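Local coordinates for protein xyloglucan-specific endo-beta-1,4-glucanase (Uncultured bacterium, PDB 4W88) that hydrolyses internal beta-1,4-glucosidic bonds in the backbone of xyloglucan, a plant cell-wall polysaccharide, at residues I98-H103 / L142-N148; I194-H200 / A219-H223. The protein carries 1 engineered substitution. All blocks are in the same frame, centred on the assembly; numbering follows the deposited sequence.

Contact 1: residues I98-H103 / L142-N148; sequences IILDTH and LMFEGMN. With TRS (2-amino-2-hydroxymethyl-propane-1,3-diol), chain E.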
ATOM      1  N   ILE A  98      -2.766  -2.610  10.698  1.00 15.38           N
ATOM      2  CA  ILE A  98      -3.577  -2.764   9.507  1.00 15.43           C
ATOM      3  C   ILE A  98      -3.529  -1.500   8.662  1.00 15.24           C
ATOM      4  O   ILE A  98      -3.692  -0.398   9.231  1.00 16.27           O
ATOM      5  CB  ILE A  98      -5.056  -3.061   9.845  1.00 13.78           C
ATOM      6  CG1 ILE A  98      -5.143  -4.225  10.823  1.00 17.18           C
ATOM      7  CG2 ILE A  98      -5.853  -3.341   8.564  1.00 18.28           C
ATOM      8  CD1 ILE A  98      -6.489  -4.363  11.522  1.00 18.95           C
ATOM      9  N   ILE A  99      -3.437  -1.657   7.366  1.00 14.98           N
ATOM     10  CA  ILE A  99      -3.713  -0.562   6.463  1.00 14.62           C
ATOM     11  C   ILE A  99      -4.848  -0.926   5.567  1.00 14.66           C
ATOM     12  O   ILE A  99      -4.796  -1.918   4.889  1.00 16.76           O
ATOM     13  CB  ILE A  99      -2.487  -0.152   5.610  1.00 15.28           C
ATOM     14  CG1 ILE A  99      -1.319   0.313   6.488  1.00 17.34           C
ATOM     15  CG2 ILE A  99      -2.873   0.835   4.526  1.00 17.36           C
ATOM     16  CD1 ILE A  99      -0.024   0.516   5.669  1.00 16.96           C
ATOM     17  N   LEU A 100      -5.861  -0.068   5.572  1.00 14.26           N
ATOM     18  CA  LEU A 100      -6.968  -0.102   4.608  1.00 15.30           C
ATOM     19  C   LEU A 100      -6.756   1.015   3.563  1.00 16.31           C
ATOM     20  O   LEU A 100      -6.611   2.179   3.941  1.00 15.26           O
ATOM     21  CB  LEU A 100      -8.288   0.194   5.294  1.00 15.82           C
ATOM     22  CG  LEU A 100      -9.531   0.201   4.430  1.00 15.31           C
ATOM     23  CD1 LEU A 100      -9.784  -1.131   3.740  1.00 19.11           C
ATOM     24  CD2 LEU A 100     -10.715   0.674   5.297  1.00 19.16           C
ATOM     25  N   ASP A 101      -6.706   0.663   2.273  1.00 15.55           N
ATOM     26  CA  ASP A 101      -6.606   1.672   1.246  1.00 14.83           C
ATOM     27  C   ASP A 101      -7.851   1.768   0.359  1.00 15.28           C
ATOM     28  O   ASP A 101      -8.824   1.026   0.563  1.00 16.05           O
ATOM     29  CB  ASP A 101      -5.335   1.504   0.403  1.00 15.56           C
ATOM     30  CG  ASP A 101      -5.418   0.483  -0.740  1.00 14.04           C
ATOM     31  OD1 ASP A 101      -6.473  -0.053  -1.025  1.00 14.72           O
ATOM     32  OD2 ASP A 101      -4.301   0.318  -1.420  1.00 16.27           O
ATOM     33  N   THR A 102      -7.815   2.708  -0.591  1.00 14.23           N
ATOM     34  CA  THR A 102      -8.540   2.533  -1.858  1.00 14.58           C
ATOM     35  C   THR A 102      -7.452   2.160  -2.883  1.00 16.27           C
ATOM     36  O   THR A 102      -6.294   2.602  -2.771  1.00 15.60           O
ATOM     37  CB  THR A 102      -9.321   3.781  -2.298  1.00 14.22           C
ATOM     38  OG1 THR A 102      -8.452   4.840  -2.809  1.00 15.86           O
ATOM     39  CG2 THR A 102     -10.224   4.298  -1.226  1.00 17.99           C
ATOM     40  N   HIS A 103      -7.825   1.408  -3.908  1.00 14.20           N
ATOM     41  CA  HIS A 103      -6.849   0.734  -4.715  1.00 13.67           C
ATOM     42  C   HIS A 103      -6.994   1.072  -6.220  1.00 14.26           C
ATOM     43  O   HIS A 103      -6.573   2.174  -6.599  1.00 16.21           O
ATOM     44  CB  HIS A 103      -6.719  -0.753  -4.378  1.00 14.52           C
ATOM     45  CG  HIS A 103      -5.326  -1.261  -4.607  1.00 13.94           C
ATOM     46  ND1 HIS A 103      -4.297  -1.021  -3.709  1.00 15.50           N
ATOM     47  CD2 HIS A 103      -4.787  -2.005  -5.606  1.00 14.90           C
ATOM     48  CE1 HIS A 103      -3.192  -1.587  -4.168  1.00 15.29           C
ATOM     49  NE2 HIS A 103      -3.467  -2.182  -5.308  1.00 16.41           N
ATOM     50  N   LEU A 142      -5.288   0.341  13.357  1.00 15.96           N
ATOM     51  CA  LEU A 142      -5.865   0.472  12.001  1.00 15.47           C
ATOM     52  C   LEU A 142      -5.508   1.889  11.468  1.00 15.61           C
ATOM     53  O   LEU A 142      -5.849   2.919  12.072  1.00 18.32           O
ATOM     54  CB  LEU A 142      -7.383   0.307  12.005  1.00 17.71           C
ATOM     55  CG  LEU A 142      -8.149   0.577  10.667  1.00 16.71           C
ATOM     56  CD1 LEU A 142      -7.654  -0.359   9.606  1.00 17.48           C
ATOM     57  CD2 LEU A 142      -9.616   0.369  10.854  1.00 18.18           C
HETATM   58  N   MSE A 143      -4.872   1.898  10.276  1.00 17.53           N
HETATM   59  CA  MSE A 143      -4.449   3.092   9.575  1.00 16.83           C
HETATM   60  C   MSE A 143      -5.122   3.111   8.226  1.00 14.15           C
HETATM   61  O   MSE A 143      -5.520   2.031   7.688  1.00 15.50           O
HETATM   62  CB  MSE A 143      -2.944   2.984   9.413  1.00 16.96           C
HETATM   63  CG  MSE A 143      -2.237   2.796  10.743  1.00 17.76           C
HETATM   64 SE   MSE A 143      -0.269   2.801  10.575  1.00 20.06          SE
HETATM   65  CE  MSE A 143       0.037   0.986   9.990  1.00 26.58           C
ATOM     66  N   PHE A 144      -5.357   4.315   7.700  1.00 14.40           N
ATOM     67  CA  PHE A 144      -5.994   4.496   6.408  1.00 13.89           C
ATOM     68  C   PHE A 144      -4.974   5.098   5.438  1.00 13.72           C
ATOM     69  O   PHE A 144      -4.277   6.067   5.769  1.00 16.82           O
ATOM     70  CB  PHE A 144      -7.178   5.475   6.475  1.00 15.25           C
ATOM     71  CG  PHE A 144      -8.326   5.080   7.377  1.00 14.21           C
ATOM     72  CD1 PHE A 144      -8.642   3.752   7.738  1.00 17.56           C
ATOM     73  CD2 PHE A 144      -9.217   6.095   7.785  1.00 16.84           C
ATOM     74  CE1 PHE A 144      -9.723   3.476   8.568  1.00 18.29           C
ATOM     75  CE2 PHE A 144     -10.316   5.799   8.542  1.00 15.41           C
ATOM     76  CZ  PHE A 144     -10.574   4.489   8.930  1.00 17.31           C
ATOM     77  N   GLU A 145      -4.959   4.544   4.220  1.00 15.38           N
ATOM     78  CA  GLU A 145      -4.120   5.043   3.126  1.00 14.80           C
ATOM     79  C   GLU A 145      -5.043   5.487   1.997  1.00 16.85           C
ATOM     80  O   GLU A 145      -5.796   4.713   1.402  1.00 14.95           O
ATOM     81  CB  GLU A 145      -3.132   3.940   2.688  1.00 15.40           C
ATOM     82  CG  GLU A 145      -2.181   4.347   1.528  1.00 15.95           C
ATOM     83  CD  GLU A 145      -1.164   3.228   1.204  1.00 14.16           C
ATOM     84  OE1 GLU A 145      -1.350   2.115   1.764  1.00 19.48           O
ATOM     85  OE2 GLU A 145      -0.231   3.460   0.365  1.00 17.59           O
ATOM     86  N   GLY A 146      -5.082   6.811   1.780  1.00 15.00           N
ATOM     87  CA  GLY A 146      -6.175   7.410   1.019  1.00 16.04           C
ATOM     88  C   GLY A 146      -6.327   6.928  -0.429  1.00 15.14           C
ATOM     89  O   GLY A 146      -7.452   6.685  -0.884  1.00 15.73           O
HETATM   90  N   MSE A 147      -5.171   6.730  -1.087  1.00 15.67           N
HETATM   91  CA  MSE A 147      -5.104   6.401  -2.512  1.00 16.12           C
HETATM   92  C   MSE A 147      -3.958   5.447  -2.730  1.00 16.33           C
HETATM   93  O   MSE A 147      -3.001   5.384  -1.933  1.00 16.10           O
HETATM   94  CB  MSE A 147      -4.868   7.662  -3.400  1.00 15.78           C
HETATM   95  CG  MSE A 147      -5.943   8.706  -3.154  1.00 15.70           C
HETATM   96 SE   MSE A 147      -5.601  10.290  -4.298  1.00 18.58          SE
HETATM   97  CE  MSE A 147      -4.292  11.195  -3.177  1.00 19.20           C
ATOM     98  N   ASN A 148      -4.030   4.763  -3.877  1.00 14.96           N
ATOM     99  CA  ASN A 148      -2.959   3.854  -4.333  1.00 15.26           C
ATOM    100  C   ASN A 148      -2.512   4.255  -5.717  1.00 15.28           C
ATOM    101  O   ASN A 148      -3.318   4.253  -6.670  1.00 17.02           O
ATOM    102  CB  ASN A 148      -3.440   2.426  -4.397  1.00 14.68           C
ATOM    103  CG  ASN A 148      -2.328   1.467  -4.764  1.00 14.35           C
ATOM    104  OD1 ASN A 148      -1.389   1.297  -3.975  1.00 15.11           O
ATOM    105  ND2 ASN A 148      -2.359   0.976  -6.006  1.00 16.70           N
TER
HETATM  106  C   TRS E 505       0.254  -2.788  -8.024  1.00 22.86           C
HETATM  107  C1  TRS E 505      -0.383  -1.405  -7.771  1.00 30.85           C
HETATM  108  C2  TRS E 505       0.158  -2.973  -9.536  1.00 30.58           C
HETATM  109  C3  TRS E 505      -0.409  -3.784  -7.046  1.00 25.12           C
HETATM  110  N   TRS E 505       1.658  -2.706  -7.600  1.00 30.34           N
HETATM  111  O1  TRS E 505      -0.263  -0.980  -6.427  1.00 29.23           O
HETATM  112  O2  TRS E 505       0.335  -4.368  -9.572  1.00 34.84           O
HETATM  113  O3  TRS E 505      -1.929  -3.760  -7.175  1.00 21.96           O
HETATM  114  O   HOH W   1      -6.654   4.688  -5.162  1.00 16.81           O
HETATM  115  O   HOH W   2      -3.798   2.068  -8.312  1.00 22.35           O
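The register of this pair slips by one residue at its end: Asp101 lies opposite Glu145, yet Thr102 faces Met147, so that Gly146 is the extra residue. The pair consists of neighbouring parallel strands of the eight-stranded TIM barrel of a GH5 glycoside hydrolase. Before the slip the ladder is regular, with Met143 N giving a hydrogen bond to Ile98 O (2.8 Å), Leu100 N to Met143 O (3.0 Å) and Glu145 N to Leu100 O (2.9 Å). The short segments cross at -30°, reflecting the barrel's twist. Ile98, Leu100, Leu142 and Phe144 turn outward, where greasy side chains suit the helix layer; Phe144 meets Phe177 and Val181 of helix 164-182. Ile99 and selenomethionine Met143 fill the barrel interior, CG1 of Ile99 lying 3.8 Å from CE of Met143. The same inner face turns polar towards the strands' C-terminal ends, where TIM-barrel enzymes hold their active sites: buried Glu145 is held by a salt bridge to Arg59 and a hydrogen bond to His200. Past the slip the backbones are tied by the Thr102 hydroxyl, whose OG1 donates to Gly146 O at 2.8 Å, and by water 1, which joins Thr102 OG1, His103 O and Asn148 N. Asp101 OD2 accepts a hydrogen bond from His103 ND1 (2.7 Å), orienting the imidazole. Asn148 then lies over one ring face, its CG 3.2 Å from His103 CE1. Both side chains grip a buffer molecule in the pocket: His103 NE2 is 2.9 Å from TRS O3, and Asn148 ND2 donates to TRS O1 at 2.9 Å.

Contact 2: residues I194-H200 / A219-H223; sequences IICTYGH and AVALH
Two parallel TIM-barrel strands, 194-196 and 219-223, have their short axes 4.4 Å apart and crossed at -51°. Ile194 pairs with Ala219 and Ile195 with Val220; Ile195 N donates to Ala219 O and Ala221 N to Ile195 O, both 2.9 Å. Segment 194-200 then leaves its partner through a type II beta turn, His200 N to Thr197 O 2.9 Å, with Gly199 at phi 62°. His200, also left-handed (52/27), swings back, and its O receives His223 N at 3.0 Å. Its m side chain fills the gap, stacking face to face on His223 (m), centroids 3.9 Å apart and planes at 25°. Small Ala221 fits between two bumps: its CB is 3.3 Å from Ile194 CG2 and 3.5 Å from His200 NE2. Glu145 and Glu149 hydrogen-bond His200 and His223 respectively; Glu149 belongs to the glycan pocket, and the His223 side chain lies about 4 Å from bound glucose. Ile195 faces helix 164-182, whereas Ile194 and Ala221 point inward, between strands 142-145 and 267-272.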
ATOM      1  N   ILE A 194      -2.411   7.994   5.860  1.00 14.41           N
ATOM      2  CA  ILE A 194      -1.219   7.748   5.081  1.00 15.16           C
ATOM      3  C   ILE A 194      -1.492   8.328   3.684  1.00 15.77           C
ATOM      4  O   ILE A 194      -2.290   7.794   2.896  1.00 16.56           O
ATOM      5  CB  ILE A 194      -0.862   6.242   4.995  1.00 15.03           C
ATOM      6  CG1 ILE A 194      -0.705   5.618   6.383  1.00 17.07           C
ATOM      7  CG2 ILE A 194       0.441   6.048   4.182  1.00 18.81           C
ATOM      8  CD1 ILE A 194      -0.537   4.089   6.406  1.00 18.31           C
ATOM      9  N   ILE A 195      -0.842   9.447   3.426  1.00 17.28           N
ATOM     10  CA  ILE A 195      -0.978  10.158   2.187  1.00 19.03           C
ATOM     11  C   ILE A 195       0.076   9.602   1.214  1.00 16.39           C
ATOM     12  O   ILE A 195       0.905   8.747   1.580  1.00 18.54           O
ATOM     13  CB  ILE A 195      -0.833  11.687   2.392  1.00 15.45           C
ATOM     14  CG1 ILE A 195       0.564  12.092   2.850  1.00 20.20           C
ATOM     15  CG2 ILE A 195      -1.959  12.226   3.268  1.00 18.03           C
ATOM     16  CD1 ILE A 195       0.865  13.587   2.735  1.00 21.12           C
ATOM     17  N   CYS A 196       0.125  10.120  -0.009  1.00 18.08           N
ATOM     18  CA  CYS A 196       1.067   9.605  -0.985  1.00 18.93           C
ATOM     19  C   CYS A 196       1.492  10.665  -1.977  1.00 16.60           C
ATOM     20  O   CYS A 196       0.854  11.717  -2.117  1.00 18.45           O
ATOM     21  CB  CYS A 196       0.466   8.394  -1.742  1.00 16.75           C
ATOM     22  SG  CYS A 196      -0.960   8.749  -2.750  1.00 18.41           S
ATOM     23  N   THR A 197       2.584  10.357  -2.690  1.00 17.67           N
ATOM     24  CA  THR A 197       2.969  11.084  -3.856  1.00 17.39           C
ATOM     25  C   THR A 197       2.224  10.594  -5.111  1.00 21.46           C
ATOM     26  O   THR A 197       1.600   9.536  -5.120  1.00 19.35           O
ATOM     27  CB  THR A 197       4.462  10.869  -4.112  1.00 18.42           C
ATOM     28  OG1 THR A 197       4.664   9.463  -4.142  1.00 18.85           O
ATOM     29  CG2 THR A 197       5.365  11.547  -3.049  1.00 23.97           C
ATOM     30  N   TYR A 198       2.342  11.363  -6.186  1.00 21.93           N
ATOM     31  CA  TYR A 198       1.808  10.951  -7.487  1.00 18.69           C
ATOM     32  C   TYR A 198       2.411   9.572  -7.800  1.00 18.55           C
ATOM     33  O   TYR A 198       3.644   9.386  -7.697  1.00 18.32           O
ATOM     34  CB  TYR A 198       2.254  11.918  -8.579  1.00 18.11           C
ATOM     35  CG  TYR A 198       1.683  11.582  -9.926  1.00 18.27           C
ATOM     36  CD1 TYR A 198       2.264  10.600 -10.784  1.00 20.91           C
ATOM     37  CD2 TYR A 198       0.542  12.227 -10.398  1.00 20.37           C
ATOM     38  CE1 TYR A 198       1.665  10.322 -12.018  1.00 19.93           C
ATOM     39  CE2 TYR A 198       0.002  11.976 -11.657  1.00 23.11           C
ATOM     40  CZ  TYR A 198       0.559  11.052 -12.468  1.00 22.04           C
ATOM     41  OH  TYR A 198      -0.007  10.815 -13.693  1.00 20.89           O
ATOM     42  N   GLY A 199       1.567   8.596  -8.141  1.00 19.50           N
ATOM     43  CA  GLY A 199       2.050   7.248  -8.443  1.00 20.11           C
ATOM     44  C   GLY A 199       2.752   6.483  -7.335  1.00 17.23           C
ATOM     45  O   GLY A 199       3.391   5.456  -7.635  1.00 18.14           O
ATOM     46  N   HIS A 200       2.697   6.975  -6.088  1.00 19.36           N
ATOM     47  CA  HIS A 200       3.577   6.526  -5.033  1.00 19.54           C
ATOM     48  C   HIS A 200       5.076   6.571  -5.437  1.00 17.63           C
ATOM     49  O   HIS A 200       5.903   5.815  -4.900  1.00 18.83           O
ATOM     50  CB  HIS A 200       3.175   5.131  -4.597  1.00 15.82           C
ATOM     51  CG  HIS A 200       2.085   5.052  -3.561  1.00 16.63           C
ATOM     52  ND1 HIS A 200       0.767   5.362  -3.818  1.00 19.81           N
ATOM     53  CD2 HIS A 200       2.137   4.717  -2.248  1.00 16.00           C
ATOM     54  CE1 HIS A 200       0.046   5.186  -2.726  1.00 19.08           C
ATOM     55  NE2 HIS A 200       0.859   4.812  -1.756  1.00 18.05           N
ATOM     56  N   ALA A 219       1.358   9.964   7.802  1.00 18.47           N
ATOM     57  CA  ALA A 219       2.602   9.386   7.261  1.00 18.80           C
ATOM     58  C   ALA A 219       2.518   9.480   5.739  1.00 20.81           C
ATOM     59  O   ALA A 219       1.434   9.636   5.184  1.00 20.81           O
ATOM     60  CB  ALA A 219       2.791   7.904   7.704  1.00 18.99           C
ATOM     61  N   VAL A 220       3.673   9.343   5.113  1.00 17.95           N
ATOM     62  CA  VAL A 220       3.816   9.362   3.672  1.00 16.49           C
ATOM     63  C   VAL A 220       4.192   7.936   3.147  1.00 18.19           C
ATOM     64  O   VAL A 220       5.161   7.338   3.629  1.00 20.27           O
ATOM     65  CB  VAL A 220       4.851  10.368   3.191  1.00 20.01           C
ATOM     66  CG1 VAL A 220       4.966  10.303   1.659  1.00 22.69           C
ATOM     67  CG2 VAL A 220       4.465  11.773   3.676  1.00 22.69           C
ATOM     68  N   ALA A 221       3.367   7.425   2.230  1.00 17.50           N
ATOM     69  CA  ALA A 221       3.524   6.145   1.610  1.00 17.12           C
ATOM     70  C   ALA A 221       4.220   6.332   0.240  1.00 18.43           C
ATOM     71  O   ALA A 221       3.912   7.270  -0.556  1.00 17.33           O
ATOM     72  CB  ALA A 221       2.180   5.471   1.413  1.00 19.81           C
ATOM     73  N   LEU A 222       5.157   5.419   0.027  1.00 17.34           N
ATOM     74  CA  LEU A 222       5.875   5.230  -1.239  1.00 16.32           C
ATOM     75  C   LEU A 222       5.864   3.785  -1.634  1.00 17.08           C
ATOM     76  O   LEU A 222       5.782   2.929  -0.792  1.00 17.70           O
ATOM     77  CB  LEU A 222       7.332   5.775  -1.115  1.00 19.60           C
ATOM     78  CG  LEU A 222       7.383   7.222  -0.685  1.00 19.15           C
ATOM     79  CD1 LEU A 222       8.789   7.540  -0.303  1.00 20.59           C
ATOM     80  CD2 LEU A 222       6.868   8.207  -1.778  1.00 22.31           C
ATOM     81  N   HIS A 223       6.052   3.511  -2.935  1.00 17.68           N
ATOM     82  CA  HIS A 223       6.264   2.171  -3.404  1.00 18.56           C
ATOM     83  C   HIS A 223       7.620   2.121  -4.081  1.00 18.64           C
ATOM     84  O   HIS A 223       7.885   2.905  -4.969  1.00 21.50           O
ATOM     85  CB  HIS A 223       5.213   1.727  -4.400  1.00 18.93           C
ATOM     86  CG  HIS A 223       3.843   1.607  -3.835  1.00 17.37           C
ATOM     87  ND1 HIS A 223       2.705   1.387  -4.613  1.00 18.51           N
ATOM     88  CD2 HIS A 223       3.422   1.622  -2.553  1.00 17.49           C
ATOM     89  CE1 HIS A 223       1.667   1.301  -3.813  1.00 17.35           C
ATOM     90  NE2 HIS A 223       2.081   1.422  -2.573  1.00 15.79           N
TER

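From the N terminus, the chain runs along strand 97-101, out through helix 117-134 and back on strand 142-145, where contact 1 closes its loop. It next passes through helix 164-182 to strand 193-196, and the shorter excursion containing helix 204-208 is closed by contact 2 on strand 218-223. The two closures follow in series, neither nested nor crossed, and together span four consecutive strands of the barrel. The seam between strands 142-145 and 193-196 joins them, with Phe144 O 2.7 Å from Ile194 N in a backbone hydrogen bond. At the pocket end, Glu145 OE2 meets His200 NE2 at 2.7 Å, and Asn148 OD1 packs 3.1 Å from His223 CE1.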